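PDB 6IV9: Cas13d from uncultured Ruminococcus sp, which binds a CRISPR RNA and, through two HEPN domains, matures that guide and cleaves target RNA. Local coordinates for residues D208-G211 with Y212-A215; K240-S243 with K244-L248; E271-K274 with K275-Y278; S578-L581 with T582-R585. The protein carries 2 engineered substitutions. All coordinates share one frame; numbering follows the deposited sequence.

Contacts 1 to 4 come in that order along the chain. Contact 1 is in the loop between helices 168-197 and 219-223. Contact 2 is on helix 232-251 and contact 3 on helix 267-291. These three join a loop and two successive helices into one packed block: the centres of contacts 1 and 2 are about 10 Å apart, those of 2 and 3 about 13 Å. Phe-209 and Phe-245 carry much of the packing between them. Contact 4 starts helix 581-591 and touches none of them; its centre is about 21 Å from those of contacts 2 and 3. Of the four it comes nearest to the bound RNA, about 9 Å between nearest atoms.

Contact 1 (D208-G211 with Y212-A215); sequences DFMG and YLSA
Asp-208 and Tyr-212 run side by side and point the same way. OD1 of Asp-208 lies 3.5 Å from CE2 of Tyr-212, and the carboxylate and ring planes are 39° apart. Asp-208 is poorly ordered, so this pairing is approximate; its OD2 also makes a long, weak ion pair with Lys-240 NZ. The Tyr-212 CD2 is 3.0 Å from Asp-208 O. The tyrosine CG stands anti to its own carbonyl carbon (chi1 -72°), which brings the ring back beside that oxygen. In the next residue, Leu-213 CD1 is 4.0 Å from Met-210 SD, and the two side chains cross obliquely. The sulfur also rests over one face of the Phe-209 ring, 4.1 Å above its plane, toward the rim. A weak hydrogen bond from Leu-213 N to Met-210 O, 3.3 Å long, closes the turn.

Further out, the loop packs against three helices: Phe-209 on Lys-244 and Leu-248 of helix 232-251, Met-210 on Val-191 and Leu-194 of helix 168-197 and on Val-284 of helix 267-291. Asp-208 O is buried without a partner in the model, and the Leu-213 bond is weak, so the turn probably rests more on apolar packing than on polar bonds.

Contact 2 (K240-S243 with K244-L248); sequences KSLS and KFNDL
Four backbone hydrogen bonds tie residues 240-243 to 244-247, each from an N-H to the carbonyl four residues earlier. The shortest runs from Phe-245 N to Ser-241 O, 2.8 Å. Asn-246 N to Leu-242 O, at 3.0 Å, is the straightest, with an N-H...O angle of 163°. Lys-244 N to Lys-240 O is the longest, at 3.3 Å. Ser-241 OG turns back to bond Ile-238 O, one turn earlier.

Water adds a second link at Ser-243. One water donates to Ser-243 O at 2.9 Å and to Asp-247 OD1 at 2.8 Å. Ser-243 O thus takes both this water and the N-H of Asp-247. The aspartate has CG anti to its own carbonyl carbon (chi1 -76°), which swings the carboxylate back beside that oxygen, with CG 3.3 Å from Ser-243 O. An alanine here would remove the carboxylate, and the water would probably be held less firmly, having lost its link to this side chain.

Apolar contact is slight within the segment. Leu-242 CD1 lies 4.4 Å from CD2 of Phe-245. The phenylalanine ring leads away from residues 240-243 and meets Val-277, Tyr-278 and Leu-281 of helix 267-291, and makes an edge-to-face pair with Phe-222.

Together these features describe the middle and later part of alpha helix 232-251, with Phe-245 buried on one side and a water-bridged carbonyl on another.

Contact 3 (E271-K274 with K275-Y278); sequences EAYK and KRVY
Val-277 and Tyr-273 pack one turn apart on the alpha helix 267-291. The CG2 methyl of the valine sits over one face of the tyrosine ring in a CH-pi contact, 3.9 Å from the ring centroid and 22° off the normal. Tyr-273 has CG anti to its backbone N (chi1 162°), and this carries the ring forward along the helix to that methyl. Its OH bonds Leu-259 O in a loop.

On Arg-276, CB lies 3.5 Å from Tyr-273 O. CG comes 3.4 Å from Ala-272 O. The chain then bends at chi3 (-64°), which lays the guanidinium back along the helix. One guanidinium face covers Ala-272 O and Tyr-273 CA. At the tips, NH1 is 4.0 Å from CB of Ala-272, and NH2 is the same distance from CB of Tyr-273 and near the edge of its ring. Across to helix 312-330, the arginine forms a cation-pi pair with Tyr-320. A leucine in its place would remove the guanidinium, and Tyr-320 would probably be left without its cationic mate.

Val-277 N donates to Tyr-273 O at 3.1 Å, and CG2 of the same valine lies 3.5 Å from that oxygen.

Contact 4 (S578-L581 with T582-R585); sequences SAKL and TMFR
Ala-579 packs its CB against the Phe-584 ring, 3.5 Å from both CE2 and CZ. Phe-584 has CG anti to its own carbonyl carbon (chi1 -74°), which turns the ring back toward the loop before the helix. CA of Leu-581 lies at the ring edge, near its plane. Met-583, extended beyond CG, also reaches back and brings SD to 3.8 Å from CA of Ala-579.

The same sulfur takes a weak but straight hydrogen bond from Lys-580 N, 3.6 Å long with an N-H...S angle of 168°. Lys-580 stands at the N-cap, and its carbonyl begins the helical bonding. Phe-584 N donates to Lys-580 O at 3.2 Å. Met-583 N makes a shorter but weak, bent bond to the same oxygen (122°). Arg-585 N to Leu-581 O follows at 2.9 Å. Both side chains that fold back lie close to the Lys-580 backbone: CD2 of Phe-584 is 3.3 Å from Lys-580 O.

The outer partners tie this first turn of helix 581-591 to its surroundings. Thr-582 OG1 bonds Thr-251 O, and Arg-585 makes a salt bridge to Asp-599 of helix 599-606. Phe-584 packs on Leu-606 of that helix and on Ile-627 of helix 617-627.

Contact 1 (D208-G211 with Y212-A215)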
loop_
_atom_site.group_PDB
_atom_site.type_symbol
_atom_site.label_atom_id
_atom_site.label_comp_id
_atom_site.label_asym_id
_atom_site.label_seq_id
_atom_site.Cartn_x
_atom_site.Cartn_y
_atom_site.Cartn_z
ATOM N N ASP A 208 -22.998 6.509 -9.408
ATOM C CA ASP A 208 -23.617 7.398 -10.422
ATOM C C ASP A 208 -22.517 8.353 -10.885
ATOM O O ASP A 208 -22.573 8.826 -12.022
ATOM C CB ASP A 208 -24.809 8.159 -9.845
ATOM C CG ASP A 208 -26.127 7.547 -10.270
ATOM O OD1 ASP A 208 -26.137 6.338 -10.551
ATOM O OD2 ASP A 208 -27.115 8.286 -10.333
ATOM N N PHE A 209 -21.535 8.580 -10.014
ATOM C CA PHE A 209 -20.461 9.536 -10.341
ATOM C C PHE A 209 -19.320 8.790 -11.024
ATOM O O PHE A 209 -19.241 8.890 -12.216
ATOM C CB PHE A 209 -20.080 10.298 -9.076
ATOM C CG PHE A 209 -18.795 11.072 -9.125
ATOM C CD1 PHE A 209 -18.328 11.601 -10.305
ATOM C CD2 PHE A 209 -18.060 11.279 -7.978
ATOM C CE1 PHE A 209 -17.149 12.316 -10.342
ATOM C CE2 PHE A 209 -16.878 11.989 -8.014
ATOM C CZ PHE A 209 -16.425 12.509 -9.198
ATOM N N MET A 210 -18.503 8.045 -10.296
ATOM C CA MET A 210 -17.350 7.363 -10.938
ATOM C C MET A 210 -17.769 6.268 -11.923
ATOM O O MET A 210 -17.050 6.063 -12.874
ATOM C CB MET A 210 -16.360 6.812 -9.914
ATOM C CG MET A 210 -15.829 7.865 -8.991
ATOM S SD MET A 210 -14.533 8.853 -9.702
ATOM C CE MET A 210 -13.331 7.597 -10.117
ATOM N N GLY A 211 -18.874 5.581 -11.667
ATOM C CA GLY A 211 -19.343 4.471 -12.518
ATOM C C GLY A 211 -19.698 4.876 -13.937
ATOM O O GLY A 211 -19.588 4.034 -14.811
ATOM N N TYR A 212 -20.180 6.098 -14.144
ATOM C CA TYR A 212 -20.620 6.543 -15.489
ATOM C C TYR A 212 -19.486 7.199 -16.278
ATOM O O TYR A 212 -19.744 7.636 -17.384
ATOM C CB TYR A 212 -21.808 7.497 -15.392
ATOM C CG TYR A 212 -23.108 6.852 -14.997
ATOM C CD1 TYR A 212 -23.406 5.558 -15.368
ATOM C CD2 TYR A 212 -24.040 7.542 -14.250
ATOM C CE1 TYR A 212 -24.598 4.958 -15.006
ATOM C CE2 TYR A 212 -25.234 6.957 -13.875
ATOM C CZ TYR A 212 -25.515 5.663 -14.254
ATOM O OH TYR A 212 -26.703 5.094 -13.885
ATOM N N LEU A 213 -18.307 7.331 -15.685
ATOM C CA LEU A 213 -17.160 7.911 -16.419
ATOM C C LEU A 213 -16.592 6.850 -17.359
ATOM O O LEU A 213 -16.738 5.688 -17.074
ATOM C CB LEU A 213 -16.078 8.356 -15.437
ATOM C CG LEU A 213 -16.452 9.477 -14.480
ATOM C CD1 LEU A 213 -15.325 9.749 -13.512
ATOM C CD2 LEU A 213 -16.809 10.738 -15.229
ATOM N N SER A 214 -16.009 7.283 -18.452
ATOM C CA SER A 214 -15.338 6.297 -19.308
ATOM C C SER A 214 -14.102 6.963 -19.883
ATOM O O SER A 214 -14.237 8.058 -20.417
ATOM C CB SER A 214 -16.237 5.797 -20.379
ATOM O OG SER A 214 -15.496 4.996 -21.268
ATOM N N ALA A 215 -12.978 6.247 -19.897
ATOM C CA ALA A 215 -11.711 6.757 -20.463
ATOM C C ALA A 215 -11.824 6.805 -21.988
ATOM O O ALA A 215 -10.937 7.308 -22.615
ATOM C CB ALA A 215 -10.541 5.927 -20.024
#

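Contact 2 (K240-S243 with K244-L248)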
loop_
_atom_site.group_PDB
_atom_site.type_symbol
_atom_site.label_atom_id
_atom_site.label_comp_id
_atom_site.label_asym_id
_atom_site.label_seq_id
_atom_site.Cartn_x
_atom_site.Cartn_y
_atom_site.Cartn_z
ATOM N N LYS A 240 -25.343 12.946 -15.615
ATOM C CA LYS A 240 -25.386 12.674 -14.166
ATOM C C LYS A 240 -23.973 12.793 -13.594
ATOM O O LYS A 240 -23.831 13.365 -12.540
ATOM C CB LYS A 240 -25.907 11.260 -13.914
ATOM C CG LYS A 240 -27.378 11.029 -14.206
ATOM C CD LYS A 240 -27.894 9.848 -13.423
ATOM C CE LYS A 240 -29.246 9.339 -13.871
ATOM N NZ LYS A 240 -29.980 8.726 -12.739
ATOM N N SER A 241 -22.978 12.239 -14.281
ATOM C CA SER A 241 -21.588 12.289 -13.773
ATOM C C SER A 241 -21.035 13.707 -13.900
ATOM O O SER A 241 -20.322 14.117 -13.025
ATOM C CB SER A 241 -20.713 11.268 -14.441
ATOM O OG SER A 241 -20.508 11.577 -15.796
ATOM N N LEU A 242 -21.382 14.416 -14.966
ATOM C CA LEU A 242 -20.908 15.810 -15.151
ATOM C C LEU A 242 -21.386 16.648 -13.967
ATOM O O LEU A 242 -20.628 17.421 -13.436
ATOM C CB LEU A 242 -21.506 16.332 -16.454
ATOM C CG LEU A 242 -21.009 17.690 -16.923
ATOM C CD1 LEU A 242 -19.502 17.750 -16.907
ATOM C CD2 LEU A 242 -21.526 17.992 -18.310
ATOM N N SER A 243 -22.633 16.451 -13.575
ATOM C CA SER A 243 -23.211 17.221 -12.457
ATOM C C SER A 243 -22.456 16.905 -11.161
ATOM O O SER A 243 -22.164 17.818 -10.412
ATOM C CB SER A 243 -24.681 16.950 -12.395
ATOM O OG SER A 243 -25.202 17.297 -11.139
ATOM N N LYS A 244 -22.138 15.631 -10.935
ATOM C CA LYS A 244 -21.353 15.210 -9.748
ATOM C C LYS A 244 -19.941 15.797 -9.838
ATOM O O LYS A 244 -19.405 16.156 -8.825
ATOM C CB LYS A 244 -21.378 13.690 -9.607
ATOM C CG LYS A 244 -22.684 13.130 -9.077
ATOM C CD LYS A 244 -22.820 13.357 -7.606
ATOM C CE LYS A 244 -23.953 12.596 -6.957
ATOM N NZ LYS A 244 -23.478 11.750 -5.836
ATOM N N PHE A 245 -19.382 15.867 -11.037
ATOM C CA PHE A 245 -18.014 16.398 -11.249
ATOM C C PHE A 245 -17.971 17.865 -10.817
ATOM O O PHE A 245 -17.079 18.264 -10.116
ATOM C CB PHE A 245 -17.661 16.248 -12.728
ATOM C CG PHE A 245 -16.340 16.812 -13.184
ATOM C CD1 PHE A 245 -15.152 16.174 -12.897
ATOM C CD2 PHE A 245 -16.292 17.944 -13.971
ATOM C CE1 PHE A 245 -13.948 16.678 -13.345
ATOM C CE2 PHE A 245 -15.087 18.451 -14.417
ATOM C CZ PHE A 245 -13.919 17.811 -14.110
ATOM N N ASN A 246 -18.966 18.639 -11.231
ATOM C CA ASN A 246 -19.048 20.060 -10.817
ATOM C C ASN A 246 -19.237 20.132 -9.303
ATOM O O ASN A 246 -18.672 20.997 -8.707
ATOM C CB ASN A 246 -20.108 20.825 -11.595
ATOM C CG ASN A 246 -19.695 21.062 -13.022
ATOM O OD1 ASN A 246 -18.582 21.466 -13.273
ATOM N ND2 ASN A 246 -20.574 20.788 -13.953
ATOM N N ASP A 247 -20.002 19.215 -8.726
ATOM C CA ASP A 247 -20.218 19.208 -7.261
ATOM C C ASP A 247 -18.866 19.026 -6.569
ATOM O O ASP A 247 -18.591 19.735 -5.634
ATOM C CB ASP A 247 -21.154 18.070 -6.861
ATOM C CG ASP A 247 -22.618 18.309 -7.171
ATOM O OD1 ASP A 247 -22.991 19.460 -7.325
ATOM O OD2 ASP A 247 -23.366 17.334 -7.254
ATOM N N LEU A 248 -18.049 18.102 -7.059
ATOM C CA LEU A 248 -16.713 17.859 -6.472
ATOM C C LEU A 248 -15.829 19.098 -6.624
ATOM O O LEU A 248 -15.130 19.424 -5.714
ATOM C CB LEU A 248 -16.085 16.655 -7.172
ATOM C CG LEU A 248 -14.741 16.211 -6.613
ATOM C CD1 LEU A 248 -14.840 15.912 -5.136
ATOM C CD2 LEU A 248 -14.239 14.994 -7.349
HETATM O O HOH W 1 -23.625 20.244 -9.960
#

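Contact 3 (E271-K274 with K275-Y278)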
loop_
_atom_site.group_PDB
_atom_site.type_symbol
_atom_site.label_atom_id
_atom_site.label_comp_id
_atom_site.label_asym_id
_atom_site.label_seq_id
_atom_site.Cartn_x
_atom_site.Cartn_y
_atom_site.Cartn_z
ATOM N N GLU A 271 -10.474 25.553 -17.528
ATOM C CA GLU A 271 -10.783 24.374 -18.366
ATOM C C GLU A 271 -9.580 23.429 -18.418
ATOM O O GLU A 271 -9.792 22.248 -18.434
ATOM C CB GLU A 271 -11.300 24.799 -19.737
ATOM C CG GLU A 271 -12.737 25.271 -19.672
ATOM C CD GLU A 271 -13.767 24.199 -19.991
ATOM O OE1 GLU A 271 -13.991 23.943 -21.196
ATOM O OE2 GLU A 271 -14.336 23.625 -19.052
ATOM N N ALA A 272 -8.368 23.953 -18.487
ATOM C CA ALA A 272 -7.201 23.054 -18.535
ATOM C C ALA A 272 -7.134 22.243 -17.232
ATOM O O ALA A 272 -6.912 21.056 -17.297
ATOM C CB ALA A 272 -5.954 23.851 -18.763
ATOM N N TYR A 273 -7.362 22.895 -16.098
ATOM C CA TYR A 273 -7.337 22.188 -14.796
ATOM C C TYR A 273 -8.451 21.143 -14.739
ATOM O O TYR A 273 -8.168 20.013 -14.433
ATOM C CB TYR A 273 -7.474 23.194 -13.659
ATOM C CG TYR A 273 -7.875 22.597 -12.338
ATOM C CD1 TYR A 273 -6.961 21.913 -11.564
ATOM C CD2 TYR A 273 -9.166 22.700 -11.871
ATOM C CE1 TYR A 273 -7.311 21.353 -10.354
ATOM C CE2 TYR A 273 -9.538 22.140 -10.668
ATOM C CZ TYR A 273 -8.606 21.471 -9.902
ATOM O OH TYR A 273 -8.965 20.914 -8.724
ATOM N N LYS A 274 -9.667 21.509 -15.120
ATOM C CA LYS A 274 -10.811 20.570 -15.064
ATOM C C LYS A 274 -10.560 19.364 -15.970
ATOM O O LYS A 274 -10.897 18.274 -15.579
ATOM C CB LYS A 274 -12.097 21.286 -15.462
ATOM C CG LYS A 274 -12.508 22.427 -14.552
ATOM C CD LYS A 274 -13.961 22.762 -14.714
ATOM C CE LYS A 274 -14.241 24.176 -15.132
ATOM N NZ LYS A 274 -15.673 24.370 -15.435
ATOM N N LYS A 275 -9.982 19.593 -17.137
ATOM C CA LYS A 275 -9.697 18.506 -18.093
ATOM C C LYS A 275 -8.720 17.510 -17.454
ATOM O O LYS A 275 -8.935 16.325 -17.571
ATOM C CB LYS A 275 -9.116 19.132 -19.359
ATOM C CG LYS A 275 -8.831 18.176 -20.499
ATOM C CD LYS A 275 -8.293 18.874 -21.710
ATOM C CE LYS A 275 -8.503 18.085 -22.974
ATOM N NZ LYS A 275 -8.119 18.853 -24.178
ATOM N N ARG A 276 -7.689 18.012 -16.790
ATOM C CA ARG A 276 -6.699 17.134 -16.117
ATOM C C ARG A 276 -7.392 16.320 -15.022
ATOM O O ARG A 276 -7.148 15.155 -14.947
ATOM C CB ARG A 276 -5.564 17.971 -15.527
ATOM C CG ARG A 276 -4.643 18.580 -16.569
ATOM C CD ARG A 276 -3.352 19.061 -15.976
ATOM N NE ARG A 276 -3.568 20.127 -15.032
ATOM C CZ ARG A 276 -3.518 21.417 -15.325
ATOM N NH1 ARG A 276 -3.364 21.810 -16.572
ATOM N NH2 ARG A 276 -3.609 22.306 -14.361
ATOM N N VAL A 277 -8.243 16.954 -14.225
ATOM C CA VAL A 277 -8.974 16.238 -13.142
ATOM C C VAL A 277 -9.887 15.183 -13.763
ATOM O O VAL A 277 -9.906 14.073 -13.282
ATOM C CB VAL A 277 -9.751 17.210 -12.238
ATOM C CG1 VAL A 277 -10.587 16.468 -11.226
ATOM C CG2 VAL A 277 -8.824 18.172 -11.549
ATOM N N TYR A 278 -10.566 15.538 -14.844
ATOM C CA TYR A 278 -11.465 14.577 -15.511
ATOM C C TYR A 278 -10.657 13.360 -15.978
ATOM O O TYR A 278 -11.088 12.256 -15.757
ATOM C CB TYR A 278 -12.097 15.222 -16.744
ATOM C CG TYR A 278 -12.763 14.224 -17.649
ATOM C CD1 TYR A 278 -13.854 13.505 -17.216
ATOM C CD2 TYR A 278 -12.289 13.971 -18.918
ATOM C CE1 TYR A 278 -14.466 12.570 -18.022
ATOM C CE2 TYR A 278 -12.894 13.040 -19.740
ATOM C CZ TYR A 278 -13.987 12.336 -19.289
ATOM O OH TYR A 278 -14.601 11.420 -20.068
#

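Contact 4 (S578-L581 with T582-R585)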
loop_
_atom_site.group_PDB
_atom_site.type_symbol
_atom_site.label_atom_id
_atom_site.label_comp_id
_atom_site.label_asym_id
_atom_site.label_seq_id
_atom_site.Cartn_x
_atom_site.Cartn_y
_atom_site.Cartn_z
ATOM N N SER A 578 -3.171 25.847 -0.989
ATOM C CA SER A 578 -3.663 27.158 -0.518
ATOM C C SER A 578 -4.880 26.768 0.309
ATOM O O SER A 578 -5.786 26.216 -0.261
ATOM C CB SER A 578 -4.077 28.006 -1.673
ATOM O OG SER A 578 -2.946 28.485 -2.370
ATOM N N ALA A 579 -4.854 26.952 1.623
ATOM C CA ALA A 579 -6.027 26.497 2.397
ATOM C C ALA A 579 -7.262 27.302 1.994
ATOM O O ALA A 579 -7.198 28.516 1.936
ATOM C CB ALA A 579 -5.765 26.565 3.868
ATOM N N LYS A 580 -8.339 26.587 1.734
ATOM C CA LYS A 580 -9.638 27.159 1.346
ATOM C C LYS A 580 -10.551 27.169 2.561
ATOM O O LYS A 580 -10.303 26.422 3.489
ATOM C CB LYS A 580 -10.254 26.248 0.292
ATOM C CG LYS A 580 -9.401 26.075 -0.944
ATOM C CD LYS A 580 -9.587 27.210 -1.897
ATOM C CE LYS A 580 -9.135 26.876 -3.297
ATOM N NZ LYS A 580 -7.676 27.026 -3.428
ATOM N N LEU A 581 -11.668 27.875 2.454
ATOM C CA LEU A 581 -12.615 27.961 3.585
ATOM C C LEU A 581 -13.093 26.560 3.958
ATOM O O LEU A 581 -13.248 26.300 5.124
ATOM C CB LEU A 581 -13.809 28.827 3.196
ATOM C CG LEU A 581 -14.926 28.830 4.231
ATOM C CD1 LEU A 581 -14.406 29.256 5.583
ATOM C CD2 LEU A 581 -16.062 29.729 3.802
ATOM N N THR A 582 -13.272 25.687 2.978
ATOM C CA THR A 582 -13.780 24.329 3.264
ATOM C C THR A 582 -12.800 23.609 4.188
ATOM O O THR A 582 -13.235 22.907 5.059
ATOM C CB THR A 582 -13.948 23.523 1.976
ATOM O OG1 THR A 582 -15.028 24.090 1.252
ATOM C CG2 THR A 582 -14.260 22.072 2.246
ATOM N N MET A 583 -11.516 23.769 3.940
ATOM C CA MET A 583 -10.488 23.111 4.772
ATOM C C MET A 583 -10.520 23.664 6.197
ATOM O O MET A 583 -10.378 22.895 7.118
ATOM C CB MET A 583 -9.117 23.306 4.142
ATOM C CG MET A 583 -9.029 22.617 2.810
ATOM S SD MET A 583 -7.555 23.047 1.943
ATOM C CE MET A 583 -7.847 22.116 0.444
ATOM N N PHE A 584 -10.694 24.970 6.337
ATOM C CA PHE A 584 -10.760 25.584 7.685
ATOM C C PHE A 584 -11.984 25.044 8.412
ATOM O O PHE A 584 -11.905 24.761 9.574
ATOM C CB PHE A 584 -10.721 27.105 7.597
ATOM C CG PHE A 584 -9.357 27.631 7.254
ATOM C CD1 PHE A 584 -8.307 27.483 8.132
ATOM C CD2 PHE A 584 -9.113 28.227 6.039
ATOM C CE1 PHE A 584 -7.047 27.935 7.805
ATOM C CE2 PHE A 584 -7.854 28.690 5.719
ATOM C CZ PHE A 584 -6.823 28.545 6.602
ATOM N N ARG A 585 -13.093 24.912 7.703
ATOM C CA ARG A 585 -14.288 24.342 8.359
ATOM C C ARG A 585 -13.980 22.900 8.775
ATOM O O ARG A 585 -14.349 22.535 9.861
ATOM C CB ARG A 585 -15.509 24.396 7.445
ATOM C CG ARG A 585 -16.684 23.613 7.996
ATOM C CD ARG A 585 -17.934 23.682 7.156
ATOM N NE ARG A 585 -18.556 24.990 7.180
ATOM C CZ ARG A 585 -19.394 25.407 8.108
ATOM N NH1 ARG A 585 -19.763 24.606 9.084
ATOM N NH2 ARG A 585 -19.857 26.633 8.065
#